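Local coordinates for TerD domain-containing protein (Streptomyces coelicolor A3, PDB 2QZ7), which is of unknown function but belongs to the TerD family, resembles tellurite-resistance proteins and binds sodium ions, at residues L23-V28 with E92-L97; D27-W32 with V131-Y136; V107-A112 with A156-N161. All coordinates share one frame; numbering follows the deposited sequence.

Interaction 1 of 3, residues L23-V28 with E92-L97; sequences LKRVDV and EMTFEL
Strands 26-28 and 92-95 run antiparallel at 165°, their axes 4.6 Å apart, and Val26 pairs with Phe95 and Val28 with Met93 as hydrogen-bonded pairs. The bond from Phe95 N to Val26 O is short at 2.6 Å and almost straight (173°). It lies nearly along the C=O axis. On the Val26 face, Val26 and Phe95 lie side by side. Val26 CG1, wedged between the two backbone arms, meets Phe95 CB at 3.6 Å. Val28 CG2 reaches Phe95 CE2 obliquely at 3.8 Å. Leu97 CD1 closes the row against Val26 CG1. These residues face the core of a beta-sandwich, where Phe158 of the second sheet touches Leu97. The Asp27 face is polar. Thr94 OG1 donates to the syn lone pair of Glu92 OE1 at 2.7 Å. One water donates to both Glu92 OE1 and Asp27 OD1, bridging two carboxylates whose oxygens lie 4.5 Å apart; if both are charged, it probably eases their repulsion. Past the strand ends, Arg25 bends at chi2 and chi3 and runs alongside Glu96. Its NH1 forms a salt bridge to Glu96 OE2 at 3.0 Å, with the guanidinium and carboxylate planes 56° apart.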
ATOM      1  N   LEU A  23      12.083  13.079   2.285  1.00 53.15           N
ATOM      2  CA  LEU A  23      11.332  12.715   1.086  1.00 53.62           C
ATOM      3  C   LEU A  23      10.266  13.740   0.807  1.00 53.82           C
ATOM      4  O   LEU A  23       9.589  14.204   1.704  1.00 53.71           O
ATOM      5  CB  LEU A  23      10.644  11.350   1.254  1.00 52.81           C
ATOM      6  CG  LEU A  23      11.421  10.041   1.259  1.00 52.99           C
ATOM      7  CD1 LEU A  23      12.850  10.135   1.828  1.00 55.18           C
ATOM      8  CD2 LEU A  23      10.581   9.056   2.058  1.00 51.59           C
ATOM      9  N   LYS A  24      10.068  14.053  -0.453  1.00 55.05           N
ATOM     10  CA  LYS A  24       9.156  15.121  -0.772  1.00 56.42           C
ATOM     11  C   LYS A  24       7.979  14.553  -1.443  1.00 56.75           C
ATOM     12  O   LYS A  24       6.859  14.932  -1.157  1.00 58.01           O
ATOM     13  CB  LYS A  24       9.811  16.149  -1.690  1.00 56.00           C
ATOM     14  CG  LYS A  24      10.807  17.050  -0.998  1.00 57.08           C
ATOM     15  CD  LYS A  24      11.452  17.940  -2.038  1.00 57.42           C
ATOM     16  CE  LYS A  24      12.206  19.080  -1.394  1.00 59.73           C
ATOM     17  NZ  LYS A  24      12.308  20.217  -2.358  1.00 59.68           N
ATOM     18  N   ARG A  25       8.241  13.656  -2.379  1.00 57.81           N
ATOM     19  CA  ARG A  25       7.194  12.992  -3.089  1.00 58.68           C
ATOM     20  C   ARG A  25       7.648  11.552  -3.348  1.00 58.11           C
ATOM     21  O   ARG A  25       8.850  11.280  -3.483  1.00 59.32           O
ATOM     22  CB  ARG A  25       6.807  13.760  -4.357  1.00 59.10           C
ATOM     23  CG  ARG A  25       7.788  13.719  -5.525  1.00 62.62           C
ATOM     24  CD  ARG A  25       7.508  12.494  -6.412  1.00 67.06           C
ATOM     25  NE  ARG A  25       7.625  12.816  -7.844  1.00 66.21           N
ATOM     26  CZ  ARG A  25       6.604  13.209  -8.602  1.00 67.96           C
ATOM     27  NH1 ARG A  25       5.393  13.320  -8.063  1.00 65.77           N
ATOM     28  NH2 ARG A  25       6.792  13.498  -9.901  1.00 68.23           N
ATOM     29  N   VAL A  26       6.701  10.635  -3.343  1.00 55.25           N
ATOM     30  CA  VAL A  26       7.017   9.232  -3.422  1.00 53.64           C
ATOM     31  C   VAL A  26       5.896   8.578  -4.205  1.00 51.43           C
ATOM     32  O   VAL A  26       4.774   9.085  -4.213  1.00 50.24           O
ATOM     33  CB  VAL A  26       7.196   8.599  -1.994  1.00 54.75           C
ATOM     34  CG1 VAL A  26       5.893   8.421  -1.295  1.00 53.83           C
ATOM     35  CG2 VAL A  26       7.915   7.286  -2.082  1.00 55.96           C
ATOM     36  N   ASP A  27       6.205   7.505  -4.913  1.00 49.69           N
ATOM     37  CA  ASP A  27       5.149   6.738  -5.580  1.00 48.45           C
ATOM     38  C   ASP A  27       5.313   5.251  -5.360  1.00 47.40           C
ATOM     39  O   ASP A  27       6.418   4.758  -5.016  1.00 46.74           O
ATOM     40  CB  ASP A  27       5.037   7.068  -7.074  1.00 48.27           C
ATOM     41  CG  ASP A  27       6.142   6.429  -7.906  1.00 49.47           C
ATOM     42  OD1 ASP A  27       5.841   5.666  -8.843  1.00 50.28           O
ATOM     43  OD2 ASP A  27       7.322   6.710  -7.651  1.00 48.26           O
ATOM     44  N   VAL A  28       4.185   4.555  -5.505  1.00 45.33           N
ATOM     45  CA  VAL A  28       4.110   3.145  -5.327  1.00 44.04           C
ATOM     46  C   VAL A  28       3.452   2.605  -6.595  1.00 44.54           C
ATOM     47  O   VAL A  28       2.384   3.059  -7.001  1.00 44.16           O
ATOM     48  CB  VAL A  28       3.266   2.792  -4.085  1.00 46.33           C
ATOM     49  CG1 VAL A  28       3.152   1.271  -3.903  1.00 42.83           C
ATOM     50  CG2 VAL A  28       3.880   3.442  -2.829  1.00 43.05           C
ATOM     51  N   GLU A  92      -1.037   2.560  -9.605  1.00 43.68           N
ATOM     52  CA  GLU A  92      -0.006   3.373  -8.974  1.00 44.35           C
ATOM     53  C   GLU A  92      -0.637   4.379  -8.016  1.00 43.33           C
ATOM     54  O   GLU A  92      -1.780   4.825  -8.218  1.00 42.24           O
ATOM     55  CB  GLU A  92       0.825   4.112 -10.042  1.00 45.99           C
ATOM     56  CG  GLU A  92       0.142   5.355 -10.611  1.00 48.95           C
ATOM     57  CD  GLU A  92       0.401   6.637  -9.762  1.00 51.29           C
ATOM     58  OE1 GLU A  92       1.464   6.758  -9.149  1.00 51.27           O
ATOM     59  OE2 GLU A  92      -0.457   7.532  -9.728  1.00 52.95           O
HETATM   60  N   MSE A  93       0.127   4.753  -6.999  1.00 42.45           N
HETATM   61  CA  MSE A  93      -0.300   5.765  -6.061  1.00 42.20           C
HETATM   62  C   MSE A  93       0.887   6.690  -5.816  1.00 42.56           C
HETATM   63  O   MSE A  93       1.982   6.234  -5.422  1.00 40.72           O
HETATM   64  CB  MSE A  93      -0.718   5.095  -4.721  1.00 43.88           C
HETATM   65  CG  MSE A  93      -1.347   6.111  -3.718  1.00 40.54           C
HETATM   66 SE   MSE A  93      -1.959   5.317  -2.088  0.80 47.05          SE
HETATM   67  CE  MSE A  93      -3.476   4.401  -2.826  1.00 39.48           C
ATOM     68  N   THR A  94       0.676   7.984  -6.044  1.00 42.69           N
ATOM     69  CA  THR A  94       1.712   9.005  -5.763  1.00 43.87           C
ATOM     70  C   THR A  94       1.404   9.849  -4.504  1.00 43.99           C
ATOM     71  O   THR A  94       0.310  10.375  -4.371  1.00 44.73           O
ATOM     72  CB  THR A  94       1.871   9.894  -6.998  1.00 43.95           C
ATOM     73  OG1 THR A  94       2.253   9.082  -8.115  1.00 44.84           O
ATOM     74  CG2 THR A  94       2.906  11.040  -6.794  1.00 46.11           C
ATOM     75  N   PHE A  95       2.394  10.043  -3.629  1.00 43.94           N
ATOM     76  CA  PHE A  95       2.229  10.844  -2.422  1.00 44.49           C
ATOM     77  C   PHE A  95       3.071  12.085  -2.482  1.00 45.51           C
ATOM     78  O   PHE A  95       4.280  11.998  -2.722  1.00 46.27           O
ATOM     79  CB  PHE A  95       2.681  10.095  -1.138  1.00 42.40           C
ATOM     80  CG  PHE A  95       2.087   8.719  -0.977  1.00 44.39           C
ATOM     81  CD1 PHE A  95       1.232   8.453   0.101  1.00 43.91           C
ATOM     82  CD2 PHE A  95       2.372   7.692  -1.881  1.00 43.57           C
ATOM     83  CE1 PHE A  95       0.688   7.202   0.270  1.00 43.64           C
ATOM     84  CE2 PHE A  95       1.818   6.409  -1.706  1.00 41.31           C
ATOM     85  CZ  PHE A  95       0.990   6.187  -0.611  1.00 42.93           C
ATOM     86  N   GLU A  96       2.448  13.228  -2.220  1.00 44.90           N
ATOM     87  CA  GLU A  96       3.178  14.456  -2.097  1.00 45.97           C
ATOM     88  C   GLU A  96       3.244  14.647  -0.607  1.00 45.43           C
ATOM     89  O   GLU A  96       2.467  15.407  -0.043  1.00 45.63           O
ATOM     90  CB  GLU A  96       2.452  15.622  -2.790  1.00 45.37           C
ATOM     91  CG  GLU A  96       2.208  15.466  -4.305  1.00 50.60           C
ATOM     92  CD  GLU A  96       3.489  15.315  -5.150  1.00 56.38           C
ATOM     93  OE1 GLU A  96       4.543  15.928  -4.827  1.00 58.58           O
ATOM     94  OE2 GLU A  96       3.433  14.574  -6.168  1.00 60.07           O
ATOM     95  N   LEU A  97       4.157  13.908   0.020  1.00 46.21           N
ATOM     96  CA  LEU A  97       4.378  13.900   1.480  1.00 46.26           C
ATOM     97  C   LEU A  97       4.576  15.303   2.076  1.00 46.62           C
ATOM     98  O   LEU A  97       4.017  15.637   3.118  1.00 46.29           O
ATOM     99  CB  LEU A  97       5.569  12.984   1.808  1.00 45.77           C
ATOM    100  CG  LEU A  97       5.368  11.493   1.413  1.00 45.27           C
ATOM    101  CD1 LEU A  97       6.614  10.682   1.711  1.00 43.06           C
ATOM    102  CD2 LEU A  97       4.209  10.879   2.117  1.00 45.45           C
TER
HETATM  103  O   HOH W   1       3.746   6.265 -10.471  1.00 39.05           O

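Interaction 2 of 3, residues D27-W32 with V131-Y136; sequences DVRLKW and VVAEGY. With NA (sodium ion), chain C.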
ATOM      1  N   ASP A  27       6.205   7.505  -4.913  1.00 49.69           N
ATOM      2  CA  ASP A  27       5.149   6.738  -5.580  1.00 48.45           C
ATOM      3  C   ASP A  27       5.313   5.251  -5.360  1.00 47.40           C
ATOM      4  O   ASP A  27       6.418   4.758  -5.016  1.00 46.74           O
ATOM      5  CB  ASP A  27       5.037   7.068  -7.074  1.00 48.27           C
ATOM      6  CG  ASP A  27       6.142   6.429  -7.906  1.00 49.47           C
ATOM      7  OD1 ASP A  27       5.841   5.666  -8.843  1.00 50.28           O
ATOM      8  OD2 ASP A  27       7.322   6.710  -7.651  1.00 48.26           O
ATOM      9  N   VAL A  28       4.185   4.555  -5.505  1.00 45.33           N
ATOM     10  CA  VAL A  28       4.110   3.145  -5.327  1.00 44.04           C
ATOM     11  C   VAL A  28       3.452   2.605  -6.595  1.00 44.54           C
ATOM     12  O   VAL A  28       2.384   3.059  -7.001  1.00 44.16           O
ATOM     13  CB  VAL A  28       3.266   2.792  -4.085  1.00 46.33           C
ATOM     14  CG1 VAL A  28       3.152   1.271  -3.903  1.00 42.83           C
ATOM     15  CG2 VAL A  28       3.880   3.442  -2.829  1.00 43.05           C
ATOM     16  N   ARG A  29       4.114   1.662  -7.245  1.00 44.00           N
ATOM     17  CA  ARG A  29       3.540   1.037  -8.465  1.00 44.43           C
ATOM     18  C   ARG A  29       3.415  -0.444  -8.223  1.00 43.85           C
ATOM     19  O   ARG A  29       4.315  -1.062  -7.608  1.00 43.49           O
ATOM     20  CB  ARG A  29       4.456   1.286  -9.679  1.00 44.17           C
ATOM     21  CG  ARG A  29       4.462   2.724 -10.190  1.00 45.93           C
ATOM     22  CD  ARG A  29       5.630   2.944 -11.196  1.00 47.23           C
ATOM     23  NE  ARG A  29       6.882   3.000 -10.441  1.00 45.86           N
ATOM     24  CZ  ARG A  29       8.104   3.005 -10.965  1.00 49.36           C
ATOM     25  NH1 ARG A  29       8.268   2.952 -12.267  1.00 48.59           N
ATOM     26  NH2 ARG A  29       9.169   3.085 -10.171  1.00 48.78           N
ATOM     27  N   LEU A  30       2.336  -1.023  -8.755  1.00 43.53           N
ATOM     28  CA  LEU A  30       2.000  -2.417  -8.504  1.00 43.34           C
ATOM     29  C   LEU A  30       1.688  -3.163  -9.820  1.00 43.50           C
ATOM     30  O   LEU A  30       1.003  -2.612 -10.688  1.00 42.74           O
ATOM     31  CB  LEU A  30       0.771  -2.452  -7.583  1.00 43.57           C
ATOM     32  CG  LEU A  30       0.046  -3.794  -7.378  1.00 44.73           C
ATOM     33  CD1 LEU A  30       0.979  -4.759  -6.654  1.00 42.20           C
ATOM     34  CD2 LEU A  30      -1.210  -3.518  -6.527  1.00 41.77           C
ATOM     35  N   LYS A  31       2.239  -4.375  -9.984  1.00 42.70           N
ATOM     36  CA  LYS A  31       1.925  -5.241 -11.142  1.00 42.84           C
ATOM     37  C   LYS A  31       1.467  -6.593 -10.630  1.00 42.15           C
ATOM     38  O   LYS A  31       1.809  -6.972  -9.512  1.00 42.71           O
ATOM     39  CB  LYS A  31       3.174  -5.417 -12.043  1.00 42.50           C
ATOM     40  CG  LYS A  31       4.374  -6.076 -11.339  1.00 41.52           C
ATOM     41  CD  LYS A  31       5.539  -6.309 -12.325  1.00 45.07           C
ATOM     42  CE  LYS A  31       6.694  -7.058 -11.649  1.00 48.48           C
ATOM     43  NZ  LYS A  31       7.745  -7.536 -12.635  1.00 49.22           N
ATOM     44  N   TRP A  32       0.709  -7.311 -11.460  1.00 42.64           N
ATOM     45  CA  TRP A  32       0.298  -8.697 -11.240  1.00 42.69           C
ATOM     46  C   TRP A  32      -0.351  -9.279 -12.493  1.00 43.78           C
ATOM     47  O   TRP A  32      -0.887  -8.549 -13.336  1.00 43.69           O
ATOM     48  CB  TRP A  32      -0.643  -8.831 -10.029  1.00 42.14           C
ATOM     49  CG  TRP A  32      -2.081  -8.352 -10.210  1.00 40.28           C
ATOM     50  CD1 TRP A  32      -3.188  -9.124 -10.555  1.00 40.85           C
ATOM     51  CD2 TRP A  32      -2.573  -7.032  -9.972  1.00 41.49           C
ATOM     52  NE1 TRP A  32      -4.326  -8.338 -10.537  1.00 38.59           N
ATOM     53  CE2 TRP A  32      -3.977  -7.054 -10.198  1.00 40.33           C
ATOM     54  CE3 TRP A  32      -1.958  -5.817  -9.564  1.00 41.79           C
ATOM     55  CZ2 TRP A  32      -4.783  -5.906 -10.050  1.00 40.34           C
ATOM     56  CZ3 TRP A  32      -2.748  -4.691  -9.407  1.00 41.15           C
ATOM     57  CH2 TRP A  32      -4.157  -4.740  -9.658  1.00 42.07           C
ATOM     58  N   VAL A 131       7.015  -1.544  -6.538  1.00 46.25           N
ATOM     59  CA  VAL A 131       8.203  -0.699  -6.469  1.00 46.51           C
ATOM     60  C   VAL A 131       7.836   0.612  -5.785  1.00 46.54           C
ATOM     61  O   VAL A 131       6.854   1.267  -6.175  1.00 46.97           O
ATOM     62  CB  VAL A 131       8.807  -0.414  -7.901  1.00 47.04           C
ATOM     63  CG1 VAL A 131       9.999   0.574  -7.827  1.00 43.87           C
ATOM     64  CG2 VAL A 131       9.238  -1.721  -8.594  1.00 46.24           C
ATOM     65  N   VAL A 132       8.620   0.975  -4.760  1.00 46.01           N
ATOM     66  CA  VAL A 132       8.471   2.218  -4.049  1.00 45.51           C
ATOM     67  C   VAL A 132       9.665   3.113  -4.423  1.00 45.43           C
ATOM     68  O   VAL A 132      10.818   2.693  -4.321  1.00 45.58           O
ATOM     69  CB  VAL A 132       8.437   1.944  -2.515  1.00 46.00           C
ATOM     70  CG1 VAL A 132       8.294   3.234  -1.707  1.00 45.27           C
ATOM     71  CG2 VAL A 132       7.304   0.979  -2.215  1.00 47.29           C
ATOM     72  N   ALA A 133       9.405   4.338  -4.860  1.00 44.75           N
ATOM     73  CA  ALA A 133      10.518   5.211  -5.305  1.00 44.67           C
ATOM     74  C   ALA A 133      10.278   6.655  -4.969  1.00 44.97           C
ATOM     75  O   ALA A 133       9.130   7.071  -4.827  1.00 45.15           O
ATOM     76  CB  ALA A 133      10.715   5.081  -6.791  1.00 44.08           C
ATOM     77  N   GLU A 134      11.368   7.426  -4.864  1.00 44.20           N
ATOM     78  CA  GLU A 134      11.263   8.876  -4.906  1.00 44.85           C
ATOM     79  C   GLU A 134      11.818   9.352  -6.256  1.00 44.39           C
ATOM     80  O   GLU A 134      13.046   9.418  -6.447  1.00 43.31           O
ATOM     81  CB  GLU A 134      12.007   9.569  -3.743  1.00 45.46           C
ATOM     82  CG  GLU A 134      11.670  11.061  -3.718  1.00 46.79           C
ATOM     83  CD  GLU A 134      12.525  11.954  -2.797  1.00 49.31           C
ATOM     84  OE1 GLU A 134      13.689  11.599  -2.437  1.00 48.99           O
ATOM     85  OE2 GLU A 134      12.014  13.069  -2.498  1.00 49.02           O
ATOM     86  N   GLY A 135      10.927   9.662  -7.197  1.00 43.43           N
ATOM     87  CA  GLY A 135      11.375   9.964  -8.549  1.00 42.83           C
ATOM     88  C   GLY A 135      12.181   8.794  -9.074  1.00 43.25           C
ATOM     89  O   GLY A 135      11.695   7.646  -9.117  1.00 43.96           O
ATOM     90  N   TYR A 136      13.411   9.076  -9.466  1.00 43.49           N
ATOM     91  CA  TYR A 136      14.372   8.051  -9.895  1.00 44.59           C
ATOM     92  C   TYR A 136      15.194   7.318  -8.807  1.00 45.83           C
ATOM     93  O   TYR A 136      16.044   6.485  -9.144  1.00 46.44           O
ATOM     94  CB  TYR A 136      15.314   8.634 -10.949  1.00 43.40           C
ATOM     95  CG  TYR A 136      14.581   9.136 -12.155  1.00 42.48           C
ATOM     96  CD1 TYR A 136      14.113   8.261 -13.120  1.00 39.46           C
ATOM     97  CD2 TYR A 136      14.344  10.487 -12.319  1.00 43.87           C
ATOM     98  CE1 TYR A 136      13.398   8.717 -14.229  1.00 41.70           C
ATOM     99  CE2 TYR A 136      13.668  10.966 -13.426  1.00 44.10           C
ATOM    100  CZ  TYR A 136      13.190  10.084 -14.375  1.00 43.33           C
ATOM    101  OH  TYR A 136      12.519  10.603 -15.452  1.00 41.88           O
TER
HETATM  102 NA    NA C 193      -0.795  -7.450 -15.339  1.00 39.87          NA
HETATM  103  O   HOH W   2       7.603   3.511  -7.766  1.00 37.10           O
HETATM  104  O   HOH W   3       8.150   9.217  -7.085  1.00 38.37           O
HETATM  105  O   HOH W   4       1.067  -6.528 -14.401  1.00 36.42           O
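Asp27 CG is turned to lie near both its backbone N and its carbonyl carbon (chi1 76°), while Arg29 CG is anti to its carbonyl carbon (chi1 -72°) and the chain bends at chi3 (-74°). These torsions bring the guanidinium near the carboxylate. Arg29 NE lies 3.3 Å from Asp27 OD1, but the oxygen is well out of the guanidinium plane, so only the charges attract. A water at the guanidinium edge accepts from Arg29 NE at 2.8 Å. Across the strands, Arg29 runs beside Val131, with NH2 3.5 Å from Val131 CG1. A second water donates to Asp27 OD2 at 2.7 Å and accepts from Gly135 N, so it ties the carboxylate to the turn after the strand. Backbone bonds run both ways in the pairs Asp27 with Ala133 and Arg29 with Val131. Val28 and Val132 point to the other face, where their CG2 atoms are 4.3 Å apart. At the far end, Trp32 O binds sodium at 2.3 Å, and Gly84 and Gly86 complete the protein part of that site. Strand 26-31 lies between strands 91-95 and 129-134 in the antiparallel sheet, and strand 137-142 flanks strand 129-134 on its other side.

Interaction 3 of 3, residues V107-A112 with A156-N161; sequences VIVGVA and AEFTRN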
ATOM      1  N   VAL A 107       2.436   7.648   7.522  1.00 42.54           N
ATOM      2  CA  VAL A 107       1.700   7.068   6.432  1.00 44.02           C
ATOM      3  C   VAL A 107       2.153   5.619   6.240  1.00 44.17           C
ATOM      4  O   VAL A 107       3.355   5.326   6.264  1.00 43.96           O
ATOM      5  CB  VAL A 107       1.898   7.870   5.094  1.00 44.01           C
ATOM      6  CG1 VAL A 107       1.076   7.214   3.947  1.00 44.41           C
ATOM      7  CG2 VAL A 107       1.496   9.320   5.306  1.00 44.13           C
ATOM      8  N   ILE A 108       1.207   4.706   6.073  1.00 43.38           N
ATOM      9  CA  ILE A 108       1.585   3.373   5.701  1.00 43.67           C
ATOM     10  C   ILE A 108       0.891   2.905   4.454  1.00 43.55           C
ATOM     11  O   ILE A 108      -0.293   3.166   4.260  1.00 41.70           O
ATOM     12  CB  ILE A 108       1.596   2.374   6.897  1.00 46.71           C
ATOM     13  CG1 ILE A 108       1.606   0.908   6.542  1.00 47.08           C
ATOM     14  CG2 ILE A 108       0.572   2.631   7.967  1.00 51.15           C
ATOM     15  CD1 ILE A 108       2.454   0.213   7.739  1.00 52.50           C
ATOM     16  N   VAL A 109       1.646   2.255   3.581  1.00 42.36           N
ATOM     17  CA  VAL A 109       1.047   1.806   2.305  1.00 43.08           C
ATOM     18  C   VAL A 109       1.261   0.310   2.187  1.00 42.20           C
ATOM     19  O   VAL A 109       2.273  -0.209   2.641  1.00 41.34           O
ATOM     20  CB  VAL A 109       1.618   2.612   1.095  1.00 43.84           C
ATOM     21  CG1 VAL A 109       3.077   2.417   0.978  1.00 43.70           C
ATOM     22  CG2 VAL A 109       0.916   2.215  -0.229  1.00 43.20           C
ATOM     23  N   GLY A 110       0.269  -0.367   1.624  1.00 41.29           N
ATOM     24  CA  GLY A 110       0.300  -1.806   1.446  1.00 40.46           C
ATOM     25  C   GLY A 110      -0.526  -2.223   0.231  1.00 41.79           C
ATOM     26  O   GLY A 110      -0.984  -1.370  -0.570  1.00 41.22           O
ATOM     27  N   VAL A 111      -0.669  -3.521   0.079  1.00 41.46           N
ATOM     28  CA  VAL A 111      -1.368  -4.104  -1.035  1.00 41.84           C
ATOM     29  C   VAL A 111      -2.293  -5.166  -0.477  1.00 42.47           C
ATOM     30  O   VAL A 111      -1.895  -6.016   0.337  1.00 43.03           O
ATOM     31  CB  VAL A 111      -0.387  -4.670  -2.100  1.00 42.25           C
ATOM     32  CG1 VAL A 111      -1.133  -5.488  -3.196  1.00 40.33           C
ATOM     33  CG2 VAL A 111       0.439  -3.534  -2.770  1.00 40.97           C
ATOM     34  N   ALA A 112      -3.548  -5.110  -0.905  1.00 42.94           N
ATOM     35  CA  ALA A 112      -4.549  -6.087  -0.483  1.00 42.65           C
ATOM     36  C   ALA A 112      -5.147  -6.874  -1.659  1.00 42.34           C
ATOM     37  O   ALA A 112      -5.414  -6.303  -2.720  1.00 42.46           O
ATOM     38  CB  ALA A 112      -5.669  -5.395   0.324  1.00 42.22           C
ATOM     39  N   ALA A 156       5.526  -0.352   3.039  1.00 44.37           N
ATOM     40  CA  ALA A 156       6.381   0.820   3.334  1.00 44.35           C
ATOM     41  C   ALA A 156       5.750   1.735   4.364  1.00 45.05           C
ATOM     42  O   ALA A 156       4.518   1.928   4.376  1.00 43.95           O
ATOM     43  CB  ALA A 156       6.674   1.619   2.022  1.00 43.12           C
ATOM     44  N   GLU A 157       6.598   2.334   5.190  1.00 43.37           N
ATOM     45  CA  GLU A 157       6.150   3.290   6.187  1.00 44.36           C
ATOM     46  C   GLU A 157       6.861   4.633   5.939  1.00 44.11           C
ATOM     47  O   GLU A 157       8.078   4.649   5.769  1.00 43.89           O
ATOM     48  CB  GLU A 157       6.522   2.778   7.598  1.00 43.61           C
ATOM     49  CG  GLU A 157       6.113   3.707   8.693  1.00 45.39           C
ATOM     50  CD  GLU A 157       6.714   3.388  10.030  1.00 48.75           C
ATOM     51  OE1 GLU A 157       7.955   3.519  10.178  1.00 49.23           O
ATOM     52  OE2 GLU A 157       5.936   3.048  10.944  1.00 48.55           O
ATOM     53  N   PHE A 158       6.113   5.734   5.919  1.00 43.97           N
ATOM     54  CA  PHE A 158       6.700   7.073   5.936  1.00 43.37           C
ATOM     55  C   PHE A 158       6.335   7.744   7.265  1.00 44.24           C
ATOM     56  O   PHE A 158       5.173   7.694   7.707  1.00 43.86           O
ATOM     57  CB  PHE A 158       6.244   7.910   4.732  1.00 43.08           C
ATOM     58  CG  PHE A 158       6.313   7.154   3.415  1.00 44.90           C
ATOM     59  CD1 PHE A 158       7.517   7.039   2.726  1.00 45.57           C
ATOM     60  CD2 PHE A 158       5.186   6.545   2.903  1.00 46.11           C
ATOM     61  CE1 PHE A 158       7.593   6.302   1.529  1.00 47.66           C
ATOM     62  CE2 PHE A 158       5.217   5.841   1.674  1.00 47.92           C
ATOM     63  CZ  PHE A 158       6.438   5.697   1.011  1.00 47.54           C
ATOM     64  N   THR A 159       7.345   8.320   7.926  1.00 44.71           N
ATOM     65  CA  THR A 159       7.172   9.006   9.209  1.00 44.74           C
ATOM     66  C   THR A 159       7.991  10.291   9.187  1.00 45.71           C
ATOM     67  O   THR A 159       9.013  10.372   8.485  1.00 45.08           O
ATOM     68  CB  THR A 159       7.595   8.124  10.441  1.00 45.63           C
ATOM     69  OG1 THR A 159       8.947   7.705  10.292  1.00 44.05           O
ATOM     70  CG2 THR A 159       6.724   6.889  10.568  1.00 44.73           C
ATOM     71  N   ARG A 160       7.535  11.294   9.939  1.00 47.04           N
ATOM     72  CA  ARG A 160       8.265  12.564  10.089  1.00 48.52           C
ATOM     73  C   ARG A 160       9.381  12.534  11.161  1.00 49.60           C
ATOM     74  O   ARG A 160       9.242  11.934  12.246  1.00 48.40           O
ATOM     75  CB  ARG A 160       7.314  13.721  10.449  1.00 49.52           C
ATOM     76  CG  ARG A 160       6.248  14.084   9.410  1.00 49.66           C
ATOM     77  CD  ARG A 160       5.456  15.315   9.901  1.00 51.78           C
ATOM     78  NE  ARG A 160       4.387  15.717   8.982  1.00 48.99           N
ATOM     79  CZ  ARG A 160       4.568  16.581   7.981  1.00 49.96           C
ATOM     80  NH1 ARG A 160       5.764  17.107   7.785  1.00 47.87           N
ATOM     81  NH2 ARG A 160       3.572  16.911   7.165  1.00 47.97           N
ATOM     82  N   ASN A 161      10.477  13.223  10.843  1.00 50.44           N
ATOM     83  CA  ASN A 161      11.540  13.544  11.799  1.00 51.39           C
ATOM     84  C   ASN A 161      11.106  14.449  12.939  1.00 51.75           C
ATOM     85  O   ASN A 161       9.973  14.939  12.983  1.00 51.43           O
ATOM     86  CB  ASN A 161      12.721  14.219  11.079  1.00 51.76           C
ATOM     87  CG  ASN A 161      13.829  13.235  10.745  1.00 54.68           C
ATOM     88  OD1 ASN A 161      13.708  12.042  11.029  1.00 58.28           O
ATOM     89  ND2 ASN A 161      14.921  13.726  10.167  1.00 56.78           N
TER
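Backbone hydrogen bonds carry much of this contact. Strands 107-112 and 156-160 run antiparallel at 170°, with their axes 4.8 Å apart. Val107 pairs with Phe158 and Val109 with Ala156, each as a hydrogen-bonded pair. The bond from Val107 N to Phe158 O is 2.7 Å and the return bond from Phe158 N is of similar length. Val109 N lies nearly on the C=O axis of Ala156, and this bond is close to straight at 171°. The return bond from Ala156 N to Val109 O is the longest of the four at 3.3 Å. Between these pairs, Ile108 and Glu157 form a non-hydrogen-bonded pair. There the CA-H groups take part instead: Glu157 CA approaches Val107 O and Ile108 CA approaches Ala156 O, both weak contacts.

The apolar contacts lie on the Val107 face. Val109 CG1 is tucked close to its own backbone on both sides (chi1 61°). This places it 3.8 Å from Ala156 CB and 4.1 Å from Phe158 CE2. The ring also passes Val107, with Phe158 CD2 4.2 Å from Val107 CB. The ring thus touches Val107 and Val109.

The polar side chains belong to the opposite face or the strand end. Glu157 extends from the Ile108 face, and its OE2 forms a salt bridge with Arg106. Arg160 donates to the backbone oxygens of Ile104, Gly164 and Ser101.

Val109 also touches Val28, on strand 26-31 of the other sheet. Strand 104-113 has strand 44-52 on its other flank. Two antiparallel sheets with apolar side chains between them are the mark of a beta-sandwich, and this pair lies inside one layer of it.

Interactions 1 and 2 share Asp27 and Val28, and they use the two edges of strand 26-31 within one sheet. Their centres are 9 Å apart. Lys24 N and Glu134 OE2, 3.0 Å apart, probably add a hydrogen bond between them. Interaction 3 belongs to the facing sheet, and its side chains meet both others across the sandwich core. Phe158 CZ lies 3.6 Å from Val26 CG1 of interaction 1, and Phe95 CE1 lies 3.7 Å from Val107 CG1. Val28 CG2 approaches Val109 CG1 at 4.0 Å. Of the three, interaction 2 alone includes a sodium ligand, while the side chain of Met93 in interaction 1 is about 9 Å from a sodium ion.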